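PDB 3SYY: exonuclease, which digests double-stranded DNA with strict 5'-to-3' polarity, as an alkaline, magnesium-binding exonuclease related to the lambda exonuclease family. Local coordinates for residues L13-A18 with V86-H91; S19-V24 with A178-E183; C45-G50 with A186-L191; A99-L104 with A143-Q148; G128-E133 with T168-D173. One frame throughout, in Å; residues are numbered along the deposited sequence.

Contact 4 lies at the metal site: Asp102 OD2 binds a magnesium ion at 2.4 Å, and the same segment packs against the end of helix 132-145. Contact 1 is next to it, centres about 10 Å apart, joined by the backbone bond from Ile89 N to Ala99 O. Contacts 4 and 5 both reach the five-stranded sheet, contact 5 at its outermost strand 165-171, and their centres are about 14 Å apart. Contacts 2 and 3 follow each other along helix 174-205, centres about 15 Å apart, and Val24 CG1 touches Phe187 CB between them. Contact 3 is remote from the metals and about 29 Å, centre to centre, from contact 5.

Contact 1 (L13-A18 with V86-H91); sequences LGKVTA and VGLIDH
Lys15 and Asp90 form a salt bridge at the surface, with NZ of the lysine 2.8 Å from OD1 of the aspartate. The ammonium meets OD1 on its syn side, about 20° out of the carboxylate plane. OD2 stays at 3.7 Å from NZ, so the grip is single rather than forked. The two side chains meet at roughly a right angle. Leu88 takes up the rest of the contact: its CD2 methyl lies 3.6 Å from Lys15 NZ and 4.0 Å from Lys15 CD, touching both the charged end and the apolar shaft.

The shape of the lysine explains its reach. CG is anti to the carbonyl carbon (chi1 -65°), and beyond it the chain is fully extended, which carries NZ across to the second segment. There NZ finds a further acceptor in Ala11 O, at the end of helix 7-12. Leu88 turns CG away from its own backbone N (chi1 -173°), bringing CD2 up to the lysine.

Behind the side chains is a small three-stranded sheet. Strands 16-17 and 89-90 are its outer members, and 97-99 runs between them, bonded to Val16 on one flank and to Ile89 on the other. The salt bridge and the leucine therefore join two strands that do not pair directly. Leu88 also comes within about 4 Å, side chain to side chain, of the metal-site residue Ser100. With a carboxylate and a carbonyl both accepting from NZ, the lysine probably keeps its positive charge.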
# COMPACT_ATOMS: atom_id res chain seq x y z
N LEU A 13 14.28 -22.41 -2.41
CA LEU A 13 12.90 -22.92 -2.19
C LEU A 13 12.72 -23.70 -0.88
O LEU A 13 13.46 -24.64 -0.60
CB LEU A 13 12.40 -23.75 -3.39
CG LEU A 13 10.91 -24.17 -3.31
CD1 LEU A 13 10.03 -23.02 -3.66
CD2 LEU A 13 10.64 -25.35 -4.27
N GLY A 14 11.78 -23.28 -0.05
CA GLY A 14 11.52 -23.98 1.19
C GLY A 14 12.53 -23.80 2.31
O GLY A 14 12.36 -24.35 3.38
N LYS A 15 13.59 -23.01 2.09
CA LYS A 15 14.65 -22.86 3.11
C LYS A 15 14.52 -21.58 3.89
O LYS A 15 14.05 -20.57 3.37
CB LYS A 15 16.05 -22.90 2.47
CG LYS A 15 16.40 -24.23 1.83
CD LYS A 15 17.83 -24.18 1.22
CE LYS A 15 18.18 -25.49 0.62
NZ LYS A 15 19.43 -25.35 -0.19
N VAL A 16 14.90 -21.62 5.17
CA VAL A 16 15.13 -20.43 5.93
C VAL A 16 16.42 -19.79 5.38
O VAL A 16 17.43 -20.48 5.21
CB VAL A 16 15.29 -20.73 7.41
CG1 VAL A 16 15.69 -19.48 8.19
CG2 VAL A 16 13.96 -21.29 7.96
N THR A 17 16.37 -18.50 5.05
CA THR A 17 17.58 -17.84 4.55
C THR A 17 18.05 -16.78 5.54
O THR A 17 17.29 -16.28 6.37
CB THR A 17 17.38 -17.22 3.16
OG1 THR A 17 16.25 -16.32 3.21
CG2 THR A 17 17.15 -18.29 2.09
N ALA A 18 19.34 -16.45 5.45
CA ALA A 18 19.93 -15.47 6.37
C ALA A 18 19.14 -14.12 6.35
O ALA A 18 18.96 -13.49 7.37
CB ALA A 18 21.41 -15.21 5.96
N VAL A 86 29.66 -15.86 -4.70
CA VAL A 86 29.23 -17.14 -4.18
C VAL A 86 27.69 -17.15 -4.26
O VAL A 86 27.06 -16.09 -4.33
CB VAL A 86 29.81 -17.37 -2.75
CG1 VAL A 86 29.09 -16.61 -1.68
CG2 VAL A 86 29.90 -18.84 -2.39
N GLY A 87 27.10 -18.33 -4.32
CA GLY A 87 25.65 -18.44 -4.39
C GLY A 87 25.16 -18.77 -3.00
O GLY A 87 25.64 -18.22 -2.01
N LEU A 88 24.23 -19.70 -2.89
CA LEU A 88 23.71 -20.07 -1.59
C LEU A 88 24.61 -21.10 -0.94
O LEU A 88 24.94 -22.11 -1.53
CB LEU A 88 22.30 -20.62 -1.75
CG LEU A 88 21.69 -20.84 -0.37
CD1 LEU A 88 20.98 -19.56 0.07
CD2 LEU A 88 20.77 -22.01 -0.46
N ILE A 89 25.01 -20.84 0.30
CA ILE A 89 25.82 -21.76 1.07
C ILE A 89 24.94 -22.37 2.14
O ILE A 89 24.42 -21.66 3.00
CB ILE A 89 26.98 -21.00 1.78
CG1 ILE A 89 27.81 -20.17 0.78
CG2 ILE A 89 27.88 -21.96 2.60
CD1 ILE A 89 28.48 -21.01 -0.24
N ASP A 90 24.79 -23.69 2.11
CA ASP A 90 24.00 -24.36 3.14
C ASP A 90 24.68 -24.37 4.51
O ASP A 90 25.92 -24.39 4.62
CB ASP A 90 23.60 -25.76 2.63
CG ASP A 90 22.66 -25.69 1.43
OD1 ASP A 90 21.62 -24.97 1.48
OD2 ASP A 90 22.96 -26.30 0.41
N HIS A 91 23.90 -24.30 5.57
CA HIS A 91 24.47 -24.37 6.90
C HIS A 91 25.16 -25.74 6.99
O HIS A 91 24.68 -26.72 6.40
CB HIS A 91 23.39 -24.23 7.95
CG HIS A 91 23.90 -24.26 9.35
ND1 HIS A 91 24.12 -23.12 10.11
CD2 HIS A 91 24.23 -25.31 10.14
CE1 HIS A 91 24.56 -23.48 11.31
NE2 HIS A 91 24.62 -24.80 11.36

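Contact 2 (S19-V24 with A178-E183); sequences SRVADV and AEIETE
Val21 and Ile180 meet methyl to methyl, an apolar touch with CG1 of the valine 3.9 Å from CG2 of the isoleucine and the two side chains crossing at about a right angle. Val21 holds CG1 anti to its backbone N (chi1 166°), which directs that branch across the interface. One turn on, Val24 does the same with its own CG1, but what it meets is backbone: Glu183 O, at 4.0 Å. Val21, Val24 and Ile180 are buried here, and the two helices lie close along this side, with CA atoms 7.7 Å apart at Val21 and Ile180 and 7.3 Å apart at Val24 and Glu183.

The outward faces are polar, bonded partly within their own segment and partly to residues beyond it. Arg20, just before helix 21-25, donates from NE to Asp23 OD2, on the helix, at 3.0 Å in a nearly straight bond (168°). That oxygen is in the guanidinium plane and uses its anti lone pair. Arg20 NH2 adds a weak second bond to it and also a salt bridge to Glu42. On the long helix, exposed Thr182 folds its hydroxyl back to Ala178 O at 3.0 Å. This carbonyl also receives Thr182 N, and the two donors arrive from opposite faces of its plane. Glu183, at the margin, sends OE2 to Lys27 in a salt bridge.

Short helix 21-25 is thus laid against helix 174-205. Helix 132-145 closes one side, where Thr140 touches both Val21 and Ile180, while Tyr39 of helix 34-49 packs on Val24.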
# COMPACT_ATOMS: atom_id res chain seq x y z
N SER A 19 18.68 -13.72 5.18
CA SER A 19 17.98 -12.43 5.04
C SER A 19 16.64 -12.40 5.79
O SER A 19 16.05 -11.34 5.98
CB SER A 19 17.77 -12.10 3.57
OG SER A 19 17.08 -13.16 2.95
N ARG A 20 16.17 -13.57 6.25
CA ARG A 20 14.88 -13.63 6.91
C ARG A 20 15.00 -14.08 8.34
O ARG A 20 13.99 -14.26 9.06
CB ARG A 20 13.93 -14.59 6.16
CG ARG A 20 13.69 -14.21 4.68
CD ARG A 20 12.98 -12.83 4.55
NE ARG A 20 11.62 -12.79 5.11
CZ ARG A 20 10.52 -13.30 4.53
NH1 ARG A 20 10.55 -13.88 3.33
NH2 ARG A 20 9.35 -13.19 5.16
N VAL A 21 16.24 -14.27 8.81
CA VAL A 21 16.40 -14.74 10.18
C VAL A 21 15.78 -13.80 11.18
O VAL A 21 15.21 -14.24 12.20
CB VAL A 21 17.89 -15.06 10.51
CG1 VAL A 21 18.07 -15.20 11.99
CG2 VAL A 21 18.27 -16.34 9.85
N ALA A 22 15.84 -12.49 10.93
CA ALA A 22 15.21 -11.57 11.86
C ALA A 22 13.68 -11.83 12.01
O ALA A 22 13.12 -11.68 13.09
CB ALA A 22 15.46 -10.10 11.44
N ASP A 23 13.02 -12.21 10.93
CA ASP A 23 11.59 -12.57 11.00
C ASP A 23 11.36 -13.83 11.85
O ASP A 23 10.36 -13.91 12.59
CB ASP A 23 11.05 -12.75 9.61
CG ASP A 23 10.92 -11.41 8.89
OD1 ASP A 23 10.87 -10.39 9.59
OD2 ASP A 23 10.88 -11.40 7.66
N VAL A 24 12.27 -14.79 11.72
CA VAL A 24 12.23 -15.97 12.57
C VAL A 24 12.28 -15.60 14.06
O VAL A 24 11.44 -16.05 14.82
CB VAL A 24 13.32 -16.96 12.20
CG1 VAL A 24 13.37 -18.16 13.18
CG2 VAL A 24 13.10 -17.48 10.78
N ALA A 178 24.83 -19.16 18.26
CA ALA A 178 24.26 -20.38 18.89
C ALA A 178 22.76 -20.15 19.11
O ALA A 178 21.95 -21.04 18.86
CB ALA A 178 24.97 -20.72 20.18
N GLU A 179 22.41 -18.93 19.52
CA GLU A 179 21.03 -18.54 19.74
C GLU A 179 20.20 -18.54 18.44
O GLU A 179 19.09 -19.07 18.42
CB GLU A 179 21.01 -17.20 20.45
CG GLU A 179 19.69 -16.49 20.56
CD GLU A 179 19.88 -15.07 21.11
OE1 GLU A 179 20.92 -14.82 21.78
OE2 GLU A 179 19.00 -14.20 20.87
N ILE A 180 20.78 -18.03 17.35
CA ILE A 180 20.16 -18.09 16.01
C ILE A 180 19.91 -19.55 15.61
O ILE A 180 18.81 -19.90 15.15
CB ILE A 180 21.06 -17.44 14.92
CG1 ILE A 180 21.11 -15.91 15.12
CG2 ILE A 180 20.54 -17.75 13.51
CD1 ILE A 180 22.23 -15.20 14.23
N GLU A 181 20.92 -20.39 15.79
CA GLU A 181 20.81 -21.77 15.34
C GLU A 181 19.71 -22.47 16.18
O GLU A 181 18.98 -23.26 15.66
CB GLU A 181 22.17 -22.47 15.43
CG GLU A 181 23.18 -21.95 14.39
CD GLU A 181 24.58 -22.57 14.48
OE1 GLU A 181 25.39 -22.39 13.56
OE2 GLU A 181 24.86 -23.24 15.47
N THR A 182 19.61 -22.15 17.46
CA THR A 182 18.57 -22.73 18.31
C THR A 182 17.18 -22.37 17.80
O THR A 182 16.34 -23.27 17.57
CB THR A 182 18.72 -22.28 19.73
OG1 THR A 182 19.96 -22.80 20.22
CG2 THR A 182 17.55 -22.80 20.62
N GLU A 183 16.97 -21.06 17.61
CA GLU A 183 15.68 -20.55 17.08
C GLU A 183 15.34 -21.06 15.73
O GLU A 183 14.17 -21.38 15.47
CB GLU A 183 15.69 -19.04 16.98
CG GLU A 183 15.84 -18.41 18.31
CD GLU A 183 14.59 -17.73 18.79
OE1 GLU A 183 13.50 -17.99 18.22
OE2 GLU A 183 14.70 -16.93 19.74

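Contact 3 (C45-G50 with A186-L191); sequences CQRLTG and AFLAEL
Arg47 reaches from the last turn of helix 34-49 to Leu188 and Leu191 on helix 174-205. From CB, the CG branch is anti to the carbonyl carbon (chi1 -75°), and the chain then runs extended through CD to NE, so the aliphatic part acts as a straight arm and, across these two segments, the touching is left to its end. NE comes to 4.0 Å from Leu191 CD2 and also donates a hydrogen bond to Gly14 O. CZ lies 4.1 Å from the same methyl. The guanidinium is laid on it: Leu191 CD2 is 3.7 Å above the plane on one face, displaced toward the rim. NH2 has Leu188 CD2 at 3.7 Å, approaching obliquely. NH1 is held in a salt bridge by Glu192, one residue beyond the second segment.

The polar atoms are therefore engaged around the group while leucine methyls pack on it, and the bonds to Gly14 and Glu192 probably fix its rotation. Close by, Thr49 OG1 bonds Cys45 O at 2.6 Å, and Thr49 N reaches that carbonyl from the opposite face of its plane. Gly50, with positive phi, then leaves the helix.

The two helices also touch elsewhere: Leu191 packs on Ile44 and Phe187 on Met40. Strand 16-17 lies against the long helix through Val16, which meets Phe187 and Leu188. Away from this interface, Cys45, Leu48 and Thr49 pack against Thr118, Leu159 and Arg158 of a second subunit.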
# COMPACT_ATOMS: atom_id res chain seq x y z
N CYS A 45 3.93 -23.02 2.19
CA CYS A 45 3.39 -23.00 0.85
C CYS A 45 4.47 -23.30 -0.22
O CYS A 45 4.19 -23.94 -1.21
CB CYS A 45 2.63 -21.67 0.56
SG CYS A 45 1.29 -21.41 1.76
N GLN A 46 5.70 -22.80 -0.03
CA GLN A 46 6.76 -23.14 -0.98
C GLN A 46 7.03 -24.65 -1.03
O GLN A 46 7.14 -25.21 -2.08
CB GLN A 46 8.07 -22.41 -0.61
CG GLN A 46 8.02 -20.91 -0.95
CD GLN A 46 9.32 -20.14 -0.61
OE1 GLN A 46 10.37 -20.74 -0.39
NE2 GLN A 46 9.22 -18.84 -0.51
N ARG A 47 7.12 -25.28 0.13
CA ARG A 47 7.43 -26.71 0.20
C ARG A 47 6.28 -27.54 -0.37
O ARG A 47 6.51 -28.48 -1.11
CB ARG A 47 7.76 -27.12 1.62
CG ARG A 47 9.15 -26.63 2.00
CD ARG A 47 9.53 -27.18 3.37
NE ARG A 47 10.79 -26.62 3.87
CZ ARG A 47 11.62 -27.26 4.69
NH1 ARG A 47 11.33 -28.49 5.13
NH2 ARG A 47 12.72 -26.64 5.12
N LEU A 48 5.04 -27.16 -0.07
CA LEU A 48 3.86 -27.90 -0.56
C LEU A 48 3.61 -27.72 -2.03
O LEU A 48 3.32 -28.72 -2.74
CB LEU A 48 2.61 -27.49 0.24
CG LEU A 48 2.54 -28.07 1.64
CD1 LEU A 48 1.34 -27.43 2.40
CD2 LEU A 48 2.44 -29.66 1.57
N THR A 49 3.71 -26.48 -2.52
CA THR A 49 3.42 -26.19 -3.93
C THR A 49 4.61 -26.36 -4.87
O THR A 49 4.45 -26.50 -6.11
CB THR A 49 2.94 -24.73 -4.12
OG1 THR A 49 4.02 -23.83 -3.78
CG2 THR A 49 1.74 -24.46 -3.26
N GLY A 50 5.81 -26.35 -4.29
CA GLY A 50 7.00 -26.44 -5.12
C GLY A 50 7.34 -25.18 -5.90
O GLY A 50 8.20 -25.22 -6.75
N ALA A 186 14.29 -24.72 15.94
CA ALA A 186 12.92 -24.83 16.47
C ALA A 186 11.89 -24.47 15.41
O ALA A 186 10.86 -25.15 15.25
CB ALA A 186 12.76 -23.95 17.65
N PHE A 187 12.17 -23.38 14.68
CA PHE A 187 11.31 -22.96 13.58
C PHE A 187 11.24 -23.98 12.47
O PHE A 187 10.15 -24.26 11.94
CB PHE A 187 11.80 -21.58 13.07
CG PHE A 187 11.05 -21.04 11.89
CD1 PHE A 187 10.13 -19.99 12.07
CD2 PHE A 187 11.34 -21.47 10.62
CE1 PHE A 187 9.49 -19.42 11.00
CE2 PHE A 187 10.70 -20.91 9.52
CZ PHE A 187 9.75 -19.86 9.74
N LEU A 188 12.38 -24.58 12.11
CA LEU A 188 12.36 -25.60 11.07
C LEU A 188 11.61 -26.86 11.56
O LEU A 188 10.98 -27.53 10.78
CB LEU A 188 13.77 -25.97 10.60
CG LEU A 188 14.35 -24.90 9.64
CD1 LEU A 188 15.94 -24.98 9.59
CD2 LEU A 188 13.73 -25.03 8.26
N ALA A 189 11.68 -27.14 12.85
CA ALA A 189 10.99 -28.33 13.40
C ALA A 189 9.47 -28.16 13.24
O ALA A 189 8.79 -29.10 12.80
CB ALA A 189 11.38 -28.55 14.88
N GLU A 190 8.97 -26.96 13.54
CA GLU A 190 7.56 -26.62 13.45
C GLU A 190 7.08 -26.61 12.03
O GLU A 190 6.00 -27.16 11.74
CB GLU A 190 7.21 -25.28 14.08
CG GLU A 190 7.44 -25.22 15.58
CD GLU A 190 7.45 -23.77 16.06
OE1 GLU A 190 8.25 -23.44 16.96
OE2 GLU A 190 6.69 -22.95 15.52
N LEU A 191 7.89 -26.02 11.15
CA LEU A 191 7.64 -26.06 9.71
C LEU A 191 7.50 -27.48 9.14
O LEU A 191 6.52 -27.80 8.43
CB LEU A 191 8.74 -25.26 8.98
CG LEU A 191 8.89 -25.35 7.48
CD1 LEU A 191 7.63 -24.83 6.87
CD2 LEU A 191 10.04 -24.38 7.06

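Contact 4 (A99-L104 with A143-Q148); sequences ASPDGL and ACTGRQ. With MG (magnesium ion), chain B.
The PD of the PDDEXK nuclease motif, Pro101-Asp102, lies in the turn leading to strand 103-105, and the residues around it pack against the end of helix 132-145. Asp102 faces the metal: OD2 binds magnesium at 2.4 Å, and OD1 accepts a hydrogen bond from a metal-bound water at 2.7 Å, so one carboxylate holds both the ion and part of its hydration. Glu112 OE2 and Ile113 O bind the same ion, while Ser100 and Glu112 belong to the site of the other magnesium ion.

The packing is on the other side of the segment. Ala99 CB touches Cys144 SG at 3.8 Å, both buried, and Pro101 CG looks across to Thr145 CG2 at a looser 4.4 Å. Farther along, Leu104 lies over one face of the Arg147 guanidinium, offset toward its rim, the two side chains crossing at about a right angle, with Leu104 CD1 3.3 Å from Arg147 NH2. Arg147 reaches this place because its chain bends at chi2 (-102°), and its NH1 is held by Gly106 O. Thr145 shapes the backbone that precedes it: OG1 accepts from Arg147 N at 3.2 Å (154°), an ST turn around Gly146, and also bonds back to Gln141 O.

Leu110 of strand 109-114 backs the interface, touching Pro101, Leu104, Thr145 and Arg147 alike. Strand 103-105 sits between 83-84 and 109-114 in the five-stranded sheet, and helix 132-145, once past Gly146, feeds into strand 149-155 of that sheet.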
# COMPACT_ATOMS: atom_id res chain seq x y z
N ALA A 99 22.61 -19.36 3.44
CA ALA A 99 22.94 -17.92 3.44
C ALA A 99 23.58 -17.55 2.13
O ALA A 99 24.30 -18.36 1.53
CB ALA A 99 23.89 -17.57 4.61
N SER A 100 23.33 -16.31 1.69
CA SER A 100 23.83 -15.89 0.43
C SER A 100 24.62 -14.57 0.61
O SER A 100 24.08 -13.48 0.34
CB SER A 100 22.66 -15.70 -0.53
OG SER A 100 23.15 -15.51 -1.83
N PRO A 101 25.88 -14.66 1.09
CA PRO A 101 26.59 -13.38 1.24
C PRO A 101 26.84 -12.75 -0.15
O PRO A 101 26.79 -13.44 -1.16
CB PRO A 101 27.89 -13.75 1.98
CG PRO A 101 28.06 -15.25 1.83
CD PRO A 101 26.68 -15.83 1.50
N ASP A 102 27.05 -11.43 -0.19
CA ASP A 102 27.36 -10.75 -1.43
C ASP A 102 28.83 -10.94 -1.89
O ASP A 102 29.18 -10.56 -2.99
CB ASP A 102 27.03 -9.25 -1.29
CG ASP A 102 25.51 -9.01 -1.18
OD1 ASP A 102 24.77 -9.81 -1.77
OD2 ASP A 102 25.09 -8.10 -0.47
N GLY A 103 29.66 -11.56 -1.07
CA GLY A 103 31.00 -11.96 -1.55
C GLY A 103 31.79 -12.66 -0.47
O GLY A 103 31.58 -12.40 0.71
N LEU A 104 32.67 -13.56 -0.86
CA LEU A 104 33.73 -14.05 0.06
C LEU A 104 34.92 -13.12 -0.04
O LEU A 104 35.38 -12.81 -1.15
CB LEU A 104 34.18 -15.45 -0.36
CG LEU A 104 33.13 -16.58 -0.43
CD1 LEU A 104 33.83 -17.95 -0.52
CD2 LEU A 104 32.15 -16.55 0.73
N ALA A 143 27.74 -18.08 10.34
CA ALA A 143 27.29 -19.43 10.74
C ALA A 143 27.35 -20.42 9.60
O ALA A 143 27.92 -21.53 9.76
CB ALA A 143 25.91 -19.40 11.31
N CYS A 144 26.79 -20.04 8.46
CA CYS A 144 26.78 -20.95 7.31
C CYS A 144 28.12 -21.20 6.65
O CYS A 144 28.35 -22.30 6.11
CB CYS A 144 25.79 -20.51 6.26
SG CYS A 144 24.06 -20.61 6.85
N THR A 145 29.00 -20.21 6.65
CA THR A 145 30.23 -20.32 5.89
C THR A 145 31.42 -20.65 6.75
O THR A 145 32.47 -20.94 6.19
CB THR A 145 30.62 -18.98 5.20
OG1 THR A 145 30.59 -17.93 6.18
CG2 THR A 145 29.71 -18.68 3.98
N GLY A 146 31.30 -20.50 8.06
CA GLY A 146 32.47 -20.66 8.93
C GLY A 146 33.39 -19.43 8.96
O GLY A 146 34.49 -19.48 9.54
N ARG A 147 32.95 -18.32 8.36
CA ARG A 147 33.82 -17.13 8.33
C ARG A 147 33.85 -16.36 9.61
O ARG A 147 33.01 -16.56 10.51
CB ARG A 147 33.50 -16.23 7.15
CG ARG A 147 33.63 -16.96 5.86
CD ARG A 147 34.92 -16.60 5.18
NE ARG A 147 35.15 -17.44 4.01
CZ ARG A 147 35.87 -17.07 2.96
NH1 ARG A 147 36.37 -15.84 2.91
NH2 ARG A 147 36.07 -17.90 1.95
N GLN A 148 34.85 -15.48 9.71
CA GLN A 148 35.22 -14.84 10.97
C GLN A 148 34.73 -13.38 11.10
O GLN A 148 34.59 -12.86 12.19
CB GLN A 148 36.76 -14.92 11.15
CG GLN A 148 37.28 -16.36 11.29
CD GLN A 148 36.58 -17.14 12.42
OE1 GLN A 148 36.01 -18.20 12.18
NE2 GLN A 148 36.61 -16.61 13.65
MG MG B . 22.82 -7.40 -0.07
O HOH W 1 22.44 -8.49 -2.02
O HOH W 2 20.59 -6.85 0.37

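Contact 5 (G128-E133 with T168-D173); sequences GKPKPE and TRIERD
Pro130 presents its ring to two side chains of the strand, and CG and CD share the touching: CG is 3.9 Å from Ile170 CD1 and 4.0 Å from Thr168 CG2. This is where the connection from helix 118-127 to helix 132-145 packs on strand 165-171, the outermost strand at one side of the mixed sheet in the PDDEXK-type core. Ile170 brings its CD1 methyl up to the CG-CD side of the proline ring, whereas Thr168 passes the ring at a slant. Pro130 CD takes part in both contacts, 4.0 Å from Ile170 CD1, so that one edge of the ring spans the two residues.

Thr168 and Ile170, two apart on the strand, project to the same side, toward the connection. The intervening Arg169 turns away to pair with Asp151 and to lie in a cation-pi contact with Trp149. Ile135 extends the apolar patch from helix 132-145, touching both Pro130 and Ile170, and Phe152 of the adjoining strand supports the proline.

Before the proline, Gly128 ends helix 118-127 with positive phi (71°). Three residues later, directly after Pro130, Lys131 occupies the N-cap position of helix 132-145, so Pro130 is in the short extended link between the two helices. The Pro130 side chain is about 8 Å from that of the metal ligand Glu112. At the margin of the contact, Thr168 places CG2 between its backbone N and carbonyl carbon (chi1 -166° for OG1), which leaves that methyl 4.0 Å from Gly128 O.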
# COMPACT_ATOMS: atom_id res chain seq x y z
N GLY A 128 26.54 4.82 12.50
CA GLY A 128 27.66 3.91 12.31
C GLY A 128 27.40 2.42 12.46
O GLY A 128 28.36 1.64 12.47
N LYS A 129 26.14 2.01 12.55
CA LYS A 129 25.78 0.63 12.92
C LYS A 129 24.74 0.07 11.97
O LYS A 129 23.78 0.75 11.65
CB LYS A 129 25.10 0.57 14.30
CG LYS A 129 25.92 1.02 15.50
CD LYS A 129 25.03 0.90 16.75
CE LYS A 129 25.12 2.13 17.66
NZ LYS A 129 25.81 1.80 18.94
N PRO A 130 24.91 -1.18 11.54
CA PRO A 130 23.86 -1.78 10.69
C PRO A 130 22.60 -2.04 11.54
O PRO A 130 22.75 -2.29 12.72
CB PRO A 130 24.49 -3.12 10.27
CG PRO A 130 25.98 -2.95 10.54
CD PRO A 130 26.03 -2.09 11.77
N LYS A 131 21.40 -2.02 10.95
CA LYS A 131 20.15 -2.39 11.68
C LYS A 131 20.31 -3.75 12.36
O LYS A 131 21.02 -4.61 11.80
CB LYS A 131 18.95 -2.50 10.70
CG LYS A 131 18.30 -1.15 10.24
CD LYS A 131 17.32 -1.43 9.10
CE LYS A 131 16.53 -0.16 8.62
NZ LYS A 131 16.57 -0.09 7.09
N PRO A 132 19.67 -3.97 13.55
CA PRO A 132 19.76 -5.32 14.15
C PRO A 132 19.39 -6.49 13.22
O PRO A 132 19.98 -7.56 13.35
CB PRO A 132 18.76 -5.26 15.34
CG PRO A 132 18.73 -3.78 15.72
CD PRO A 132 18.80 -3.07 14.36
N GLU A 133 18.41 -6.33 12.33
CA GLU A 133 18.05 -7.41 11.40
C GLU A 133 19.23 -7.79 10.50
O GLU A 133 19.36 -8.98 10.09
CB GLU A 133 16.87 -7.03 10.52
CG GLU A 133 17.15 -5.77 9.70
CD GLU A 133 15.98 -4.81 9.66
OE1 GLU A 133 15.76 -4.14 10.71
OE2 GLU A 133 15.31 -4.74 8.60
N THR A 168 31.61 -0.96 7.64
CA THR A 168 32.00 -1.25 9.05
C THR A 168 32.08 -2.78 9.22
O THR A 168 31.33 -3.52 8.55
CB THR A 168 31.05 -0.61 10.07
OG1 THR A 168 31.62 -0.65 11.39
CG2 THR A 168 29.64 -1.32 10.11
N ARG A 169 33.01 -3.25 10.07
CA ARG A 169 33.26 -4.68 10.18
C ARG A 169 32.50 -5.28 11.32
O ARG A 169 32.53 -4.74 12.44
CB ARG A 169 34.73 -4.99 10.43
CG ARG A 169 35.04 -6.50 10.16
CD ARG A 169 36.50 -6.70 9.85
NE ARG A 169 36.81 -6.36 8.46
CZ ARG A 169 37.99 -6.62 7.90
NH1 ARG A 169 38.92 -7.21 8.63
NH2 ARG A 169 38.23 -6.30 6.65
N ILE A 170 31.83 -6.39 11.04
CA ILE A 170 31.07 -7.07 12.09
C ILE A 170 31.77 -8.40 12.33
O ILE A 170 31.84 -9.25 11.42
CB ILE A 170 29.57 -7.31 11.67
CG1 ILE A 170 28.90 -5.96 11.30
CG2 ILE A 170 28.82 -8.07 12.80
CD1 ILE A 170 28.74 -4.91 12.50
N GLU A 171 32.32 -8.56 13.53
CA GLU A 171 33.07 -9.77 13.89
C GLU A 171 32.09 -10.90 14.23
O GLU A 171 31.08 -10.64 14.89
CB GLU A 171 33.96 -9.49 15.13
CG GLU A 171 35.09 -8.44 14.92
CD GLU A 171 36.17 -8.91 13.93
OE1 GLU A 171 36.63 -8.07 13.14
OE2 GLU A 171 36.54 -10.11 13.90
N ARG A 172 32.41 -12.13 13.84
CA ARG A 172 31.69 -13.35 14.31
C ARG A 172 31.33 -13.32 15.80
O ARG A 172 32.21 -13.11 16.64
CB ARG A 172 32.52 -14.59 14.01
CG ARG A 172 31.85 -15.90 14.40
CD ARG A 172 32.66 -17.10 13.93
NE ARG A 172 31.87 -18.32 14.07
CZ ARG A 172 31.41 -19.03 13.06
NH1 ARG A 172 31.69 -18.70 11.82
NH2 ARG A 172 30.67 -20.12 13.30
N ASP A 173 30.04 -13.51 16.13
CA ASP A 173 29.61 -13.60 17.53
C ASP A 173 29.05 -15.03 17.76
O ASP A 173 27.91 -15.35 17.36
CB ASP A 173 28.54 -12.55 17.83
CG ASP A 173 28.09 -12.54 19.28
OD1 ASP A 173 28.35 -13.50 20.02
OD2 ASP A 173 27.48 -11.54 19.71